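Local coordinates for structural protein ORF273 (Acidianus two-tailed virus, PDB 4ART) that is of unknown function but is a structural protein of the virion of an archaeal virus, stable to heat and acid, at residues 118-121 against 122-126; 177-181 against 182-186. All coordinates share one frame; numbering follows the deposited sequence.

Contact 1: residues 118-121 against 122-126; sequences KFYL and EKAGF
The Y120 ring carries the methyl of A124 over one face: CB stands 4.2 Å above the ring plane, displaced toward the rim, and its nearest ring atom is CZ. The F126 ring is approached at its edge instead, where the carbonyl O of L121 lies in the ring plane, 3.8 Å from F126 CD1. The same ring atom receives the L121 methyl CD2 at 4.1 Å, the two side chains crossing at a slant. In L121 CG is anti to the carbonyl carbon (chi1 -73°), and F126 does likewise, which brings the leucine branch to the ring. Here helix 113-123 ends in a Schellman motif: F126 N donates to L121 O over 2.9 Å, and G125 N bonds weakly to E122 O. G125 makes the reversal with a phi of 103°, and L121 and F126 make the apolar contact across the helix end that accompanies a Schellman motif. One turn back, E122 N bonds to K118 O almost straight, at 165°. The side chains of K118 and E122 run alongside each other in the same direction, K118 CG packing 3.9 Å from E122 OE2 while the two charges stay apart. The carboxylate has its own partner: OE1 accepts a hydrogen bond from T134 N. Behind the helix end, L121 touches V175 and F126 touches L179, both on helix 171-179.

Contact 2: residues 177-181 against 182-186; sequences QKLGN and KPRTI
R184 sends NH1 into a salt bridge with E190 of helix 188-201, and the other terminal nitrogen, NH2, comes to rest 3.6 Å from the L179 methyl CD2. NH2 is hydrogen-bonded elsewhere in the structure, so its meeting with the leucine is packing alone. The guanidinium also has an apolar neighbour over one face: I186 CG2 stands 3.9 Å above its plane, shifted toward the rim. In R184, CG is wedged between the backbone N and the carbonyl carbon (chi1 55°), and from there the chain runs extended to NE, so that the guanidinium is carried back across the turn to the end of the helix. L179 is thus approached by two side chains through its two methyls. CD1 meets I186 CG2 at 3.7 Å, and CD2 is only slightly farther from that same methyl, at 4.0 Å, while the leucine and isoleucine side chains cross at about a right angle.

These residues close a helix-turn-strand connection, in which the chain leaves helix 171-179, reverses through residues 180-184 and enters the short strand 185-186. G180 takes the first step out of the helix with a phi of 96° and an extended psi, a backbone conformation that calls for glycine. Farther round, the proline ring of P183 packs against the backbone, its CD 3.4 Å from N181 O. The strand that follows lies parallel to strand 127-128, and the backbones of R184 and I186 are both hydrogen-bonded to R127. I186 packs on F191 and L179 on I194, both of helix 188-201, while L121 of helix 113-123 touches both L179 and I186.

In the fold
Contact 1 comes first along the chain; strand 127-128, two strands of the large mixed sheet (139-146 and 154-161), helix 162-168 and the start of helix 171-179 separate it from contact 2. Their centres nevertheless sit about 10 Å apart. Each ends a helix, 113-123 or 171-179, and leads into one strand of the small parallel pair 127-128 and 185-186, so the two exits run side by side. They also touch directly: P183 CG lies 3.3 Å from A124 O, and F126 CE2 lies 3.5 Å from K182 O. Together they join two helix ends and a two-stranded sheet at the periphery of the fold.

Contact 1: residues 118-121 against 122-126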
ATOM      1  N   LYS A 118     -17.103   0.441   3.696  1.00 28.59           N
ATOM      2  CA  LYS A 118     -17.517  -0.103   4.996  1.00 30.31           C
ATOM      3  C   LYS A 118     -18.204   1.001   5.818  1.00 36.67           C
ATOM      4  O   LYS A 118     -19.311   0.803   6.314  1.00 38.21           O
ATOM      5  CB  LYS A 118     -16.300  -0.665   5.758  1.00 32.83           C
ATOM      6  CG  LYS A 118     -16.572  -1.059   7.212  1.00 43.15           C
ATOM      7  CD  LYS A 118     -15.351  -1.683   7.884  1.00 55.44           C
ATOM      8  CE  LYS A 118     -14.365  -0.711   8.446  1.00 77.05           C
ATOM      9  NZ  LYS A 118     -13.097  -1.392   8.824  1.00 91.87           N
ATOM     10  N   PHE A 119     -17.547   2.150   5.941  1.00 34.13           N
ATOM     11  CA  PHE A 119     -18.044   3.312   6.676  1.00 34.90           C
ATOM     12  C   PHE A 119     -19.384   3.814   6.104  1.00 37.23           C
ATOM     13  O   PHE A 119     -20.293   4.050   6.884  1.00 37.73           O
ATOM     14  CB  PHE A 119     -16.976   4.427   6.729  1.00 36.47           C
ATOM     15  CG  PHE A 119     -15.646   4.074   7.407  1.00 38.94           C
ATOM     16  CD1 PHE A 119     -15.570   3.060   8.351  1.00 43.27           C
ATOM     17  CD2 PHE A 119     -14.486   4.810   7.146  1.00 41.75           C
ATOM     18  CE1 PHE A 119     -14.349   2.773   9.011  1.00 45.39           C
ATOM     19  CE2 PHE A 119     -13.266   4.509   7.808  1.00 44.91           C
ATOM     20  CZ  PHE A 119     -13.212   3.495   8.726  1.00 44.09           C
ATOM     21  N   TYR A 120     -19.534   3.901   4.759  1.00 31.54           N
ATOM     22  CA  TYR A 120     -20.801   4.334   4.134  1.00 32.05           C
ATOM     23  C   TYR A 120     -21.901   3.328   4.411  1.00 36.02           C
ATOM     24  O   TYR A 120     -22.985   3.725   4.843  1.00 37.20           O
ATOM     25  CB  TYR A 120     -20.678   4.581   2.603  1.00 33.54           C
ATOM     26  CG  TYR A 120     -22.037   4.781   1.939  1.00 35.45           C
ATOM     27  CD1 TYR A 120     -22.647   6.034   1.917  1.00 37.19           C
ATOM     28  CD2 TYR A 120     -22.743   3.701   1.399  1.00 36.70           C
ATOM     29  CE1 TYR A 120     -23.930   6.207   1.389  1.00 39.82           C
ATOM     30  CE2 TYR A 120     -24.011   3.867   0.836  1.00 38.77           C
ATOM     31  CZ  TYR A 120     -24.603   5.122   0.834  1.00 47.02           C
ATOM     32  OH  TYR A 120     -25.864   5.271   0.301  1.00 50.63           O
ATOM     33  N   LEU A 121     -21.643   2.019   4.133  1.00 31.03           N
ATOM     34  CA  LEU A 121     -22.627   0.964   4.350  1.00 31.66           C
ATOM     35  C   LEU A 121     -23.197   0.977   5.760  1.00 38.34           C
ATOM     36  O   LEU A 121     -24.413   0.959   5.929  1.00 37.98           O
ATOM     37  CB  LEU A 121     -22.064  -0.414   4.004  1.00 31.24           C
ATOM     38  CG  LEU A 121     -21.875  -0.737   2.512  1.00 34.49           C
ATOM     39  CD1 LEU A 121     -21.061  -1.982   2.349  1.00 31.60           C
ATOM     40  CD2 LEU A 121     -23.202  -0.878   1.767  1.00 38.26           C
ATOM     41  N   GLU A 122     -22.324   1.062   6.761  1.00 37.65           N
ATOM     42  CA  GLU A 122     -22.707   1.066   8.178  1.00 39.09           C
ATOM     43  C   GLU A 122     -23.438   2.318   8.613  1.00 46.42           C
ATOM     44  O   GLU A 122     -24.351   2.236   9.444  1.00 48.24           O
ATOM     45  CB  GLU A 122     -21.499   0.800   9.064  1.00 39.63           C
ATOM     46  CG  GLU A 122     -21.073  -0.632   8.900  1.00 47.01           C
ATOM     47  CD  GLU A 122     -19.782  -1.111   9.526  1.00 60.14           C
ATOM     48  OE1 GLU A 122     -19.048  -0.317  10.160  1.00 51.17           O
ATOM     49  OE2 GLU A 122     -19.542  -2.331   9.429  1.00 46.36           O
ATOM     50  N   LYS A 123     -23.051   3.464   8.049  1.00 43.15           N
ATOM     51  CA  LYS A 123     -23.685   4.751   8.334  1.00 44.51           C
ATOM     52  C   LYS A 123     -25.088   4.752   7.734  1.00 50.05           C
ATOM     53  O   LYS A 123     -25.972   5.335   8.328  1.00 51.06           O
ATOM     54  CB  LYS A 123     -22.834   5.937   7.814  1.00 44.99           C
ATOM     55  CG  LYS A 123     -23.038   7.215   8.593  1.00 63.89           C
ATOM     56  CD  LYS A 123     -22.318   8.412   8.000  1.00 66.28           C
ATOM     57  CE  LYS A 123     -22.655   9.638   8.804  1.00 62.32           C
ATOM     58  NZ  LYS A 123     -21.792  10.800   8.467  1.00 78.66           N
ATOM     59  N   ALA A 124     -25.297   4.055   6.592  1.00 46.39           N
ATOM     60  CA  ALA A 124     -26.592   3.949   5.903  1.00 46.81           C
ATOM     61  C   ALA A 124     -27.532   2.896   6.517  1.00 52.92           C
ATOM     62  O   ALA A 124     -28.671   2.768   6.069  1.00 54.46           O
ATOM     63  CB  ALA A 124     -26.383   3.668   4.419  1.00 46.61           C
ATOM     64  N   GLY A 125     -27.055   2.150   7.516  1.00 48.16           N
ATOM     65  CA  GLY A 125     -27.852   1.144   8.204  1.00 48.17           C
ATOM     66  C   GLY A 125     -27.573  -0.298   7.824  1.00 48.63           C
ATOM     67  O   GLY A 125     -28.150  -1.203   8.428  1.00 49.11           O
ATOM     68  N   PHE A 126     -26.742  -0.530   6.793  1.00 42.18           N
ATOM     69  CA  PHE A 126     -26.388  -1.895   6.404  1.00 41.87           C
ATOM     70  C   PHE A 126     -25.395  -2.487   7.434  1.00 46.51           C
ATOM     71  O   PHE A 126     -24.691  -1.747   8.131  1.00 45.31           O
ATOM     72  CB  PHE A 126     -25.783  -1.933   4.983  1.00 40.83           C
ATOM     73  CG  PHE A 126     -26.749  -1.618   3.863  1.00 40.49           C
ATOM     74  CD1 PHE A 126     -26.936  -0.313   3.428  1.00 41.23           C
ATOM     75  CD2 PHE A 126     -27.473  -2.627   3.246  1.00 42.72           C
ATOM     76  CE1 PHE A 126     -27.843  -0.026   2.386  1.00 43.41           C
ATOM     77  CE2 PHE A 126     -28.356  -2.349   2.187  1.00 43.67           C
ATOM     78  CZ  PHE A 126     -28.536  -1.051   1.759  1.00 41.99           C
TER

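Contact 2: residues 177-181 against 182-186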
ATOM      1  N   GLN A 177     -28.173   0.241  -6.644  1.00 47.51           N
ATOM      2  CA  GLN A 177     -28.330  -0.642  -7.792  1.00 49.00           C
ATOM      3  C   GLN A 177     -28.148  -2.120  -7.407  1.00 51.96           C
ATOM      4  O   GLN A 177     -28.915  -2.973  -7.841  1.00 52.89           O
ATOM      5  CB  GLN A 177     -27.327  -0.244  -8.892  1.00 50.56           C
ATOM      6  CG  GLN A 177     -27.607  -0.877 -10.258  1.00 77.05           C
ATOM      7  CD  GLN A 177     -28.844  -0.304 -10.934  1.00101.97           C
ATOM      8  OE1 GLN A 177     -29.298   0.819 -10.644  1.00 99.70           O
ATOM      9  NE2 GLN A 177     -29.421  -1.072 -11.846  1.00 93.10           N
ATOM     10  N   LYS A 178     -27.160  -2.414  -6.554  1.00 47.35           N
ATOM     11  CA  LYS A 178     -26.845  -3.782  -6.136  1.00 46.78           C
ATOM     12  C   LYS A 178     -27.650  -4.325  -4.941  1.00 52.87           C
ATOM     13  O   LYS A 178     -28.016  -5.495  -4.951  1.00 54.13           O
ATOM     14  CB  LYS A 178     -25.330  -3.940  -5.908  1.00 47.21           C
ATOM     15  CG  LYS A 178     -24.810  -5.378  -6.078  1.00 71.25           C
ATOM     16  CD  LYS A 178     -24.471  -5.725  -7.536  1.00 80.12           C
ATOM     17  CE  LYS A 178     -23.765  -7.056  -7.641  1.00 87.41           C
ATOM     18  NZ  LYS A 178     -22.969  -7.145  -8.895  1.00 92.39           N
ATOM     19  N   LEU A 179     -27.916  -3.499  -3.920  1.00 50.01           N
ATOM     20  CA  LEU A 179     -28.588  -3.963  -2.694  1.00 50.34           C
ATOM     21  C   LEU A 179     -29.993  -3.469  -2.466  1.00 52.67           C
ATOM     22  O   LEU A 179     -30.717  -4.065  -1.682  1.00 52.26           O
ATOM     23  CB  LEU A 179     -27.748  -3.596  -1.445  1.00 49.56           C
ATOM     24  CG  LEU A 179     -26.270  -3.956  -1.432  1.00 52.85           C
ATOM     25  CD1 LEU A 179     -25.598  -3.367  -0.196  1.00 51.88           C
ATOM     26  CD2 LEU A 179     -26.067  -5.450  -1.460  1.00 56.37           C
ATOM     27  N   GLY A 180     -30.332  -2.338  -3.053  1.00 49.41           N
ATOM     28  CA  GLY A 180     -31.615  -1.696  -2.811  1.00 50.74           C
ATOM     29  C   GLY A 180     -31.496  -0.621  -1.748  1.00 55.12           C
ATOM     30  O   GLY A 180     -30.389  -0.292  -1.316  1.00 52.16           O
ATOM     31  N   ASN A 181     -32.611   0.040  -1.430  1.00 56.45           N
ATOM     32  CA  ASN A 181     -32.578   1.133  -0.459  1.00 57.86           C
ATOM     33  C   ASN A 181     -32.762   0.670   0.988  1.00 64.17           C
ATOM     34  O   ASN A 181     -32.282   1.335   1.905  1.00 65.45           O
ATOM     35  CB  ASN A 181     -33.532   2.287  -0.852  1.00 61.38           C
ATOM     36  CG  ASN A 181     -32.877   3.660  -0.962  1.00 92.28           C
ATOM     37  OD1 ASN A 181     -31.667   3.804  -1.217  1.00 81.91           O
ATOM     38  ND2 ASN A 181     -33.676   4.716  -0.794  1.00 87.46           N
ATOM     39  N   LYS A 182     -33.408  -0.476   1.188  1.00 61.43           N
ATOM     40  CA  LYS A 182     -33.644  -1.011   2.523  1.00 61.94           C
ATOM     41  C   LYS A 182     -32.362  -1.624   3.122  1.00 63.97           C
ATOM     42  O   LYS A 182     -31.816  -2.586   2.563  1.00 63.69           O
ATOM     43  CB  LYS A 182     -34.805  -2.022   2.518  1.00 66.20           C
ATOM     44  CG  LYS A 182     -35.380  -2.329   3.905  1.00 83.21           C
ATOM     45  CD  LYS A 182     -35.890  -3.780   4.035  1.00 95.77           C
ATOM     46  CE  LYS A 182     -37.298  -4.014   3.517  1.00109.45           C
ATOM     47  NZ  LYS A 182     -38.341  -3.455   4.421  1.00119.01           N
ATOM     48  N   PRO A 183     -31.876  -1.076   4.263  1.00 57.46           N
ATOM     49  CA  PRO A 183     -30.698  -1.659   4.924  1.00 54.85           C
ATOM     50  C   PRO A 183     -31.013  -3.016   5.554  1.00 57.53           C
ATOM     51  O   PRO A 183     -32.121  -3.230   6.069  1.00 59.90           O
ATOM     52  CB  PRO A 183     -30.348  -0.625   5.990  1.00 56.18           C
ATOM     53  CG  PRO A 183     -31.164   0.600   5.649  1.00 61.30           C
ATOM     54  CD  PRO A 183     -32.395   0.062   5.038  1.00 58.52           C
ATOM     55  N   ARG A 184     -30.020  -3.926   5.505  1.00 50.34           N
ATOM     56  CA  ARG A 184     -29.965  -5.319   5.931  1.00 49.45           C
ATOM     57  C   ARG A 184     -28.491  -5.743   6.123  1.00 49.26           C
ATOM     58  O   ARG A 184     -27.574  -4.970   5.844  1.00 44.22           O
ATOM     59  CB  ARG A 184     -30.628  -6.225   4.857  1.00 49.86           C
ATOM     60  CG  ARG A 184     -30.069  -6.093   3.424  1.00 52.95           C
ATOM     61  CD  ARG A 184     -30.453  -7.304   2.596  1.00 56.68           C
ATOM     62  NE  ARG A 184     -30.056  -7.170   1.196  1.00 57.84           N
ATOM     63  CZ  ARG A 184     -29.050  -7.823   0.621  1.00 68.18           C
ATOM     64  NH1 ARG A 184     -28.297  -8.650   1.328  1.00 57.35           N
ATOM     65  NH2 ARG A 184     -28.780  -7.638  -0.661  1.00 59.49           N
ATOM     66  N   THR A 185     -28.280  -6.986   6.587  1.00 47.32           N
ATOM     67  CA  THR A 185     -26.957  -7.568   6.716  1.00 45.94           C
ATOM     68  C   THR A 185     -26.583  -8.076   5.326  1.00 47.88           C
ATOM     69  O   THR A 185     -27.359  -8.814   4.716  1.00 49.68           O
ATOM     70  CB  THR A 185     -26.941  -8.704   7.754  1.00 53.48           C
ATOM     71  OG1 THR A 185     -27.531  -8.245   8.970  1.00 53.59           O
ATOM     72  CG2 THR A 185     -25.522  -9.228   8.017  1.00 53.25           C
ATOM     73  N   ILE A 186     -25.413  -7.691   4.833  1.00 41.04           N
ATOM     74  CA  ILE A 186     -24.908  -8.156   3.536  1.00 39.53           C
ATOM     75  C   ILE A 186     -23.812  -9.205   3.757  1.00 42.66           C
ATOM     76  O   ILE A 186     -23.186  -9.228   4.822  1.00 41.77           O
ATOM     77  CB  ILE A 186     -24.443  -6.965   2.646  1.00 41.02           C
ATOM     78  CG1 ILE A 186     -23.175  -6.275   3.196  1.00 39.41           C
ATOM     79  CG2 ILE A 186     -25.585  -5.976   2.450  1.00 43.03           C
ATOM     80  CD1 ILE A 186     -22.297  -5.652   2.169  1.00 45.72           C
TER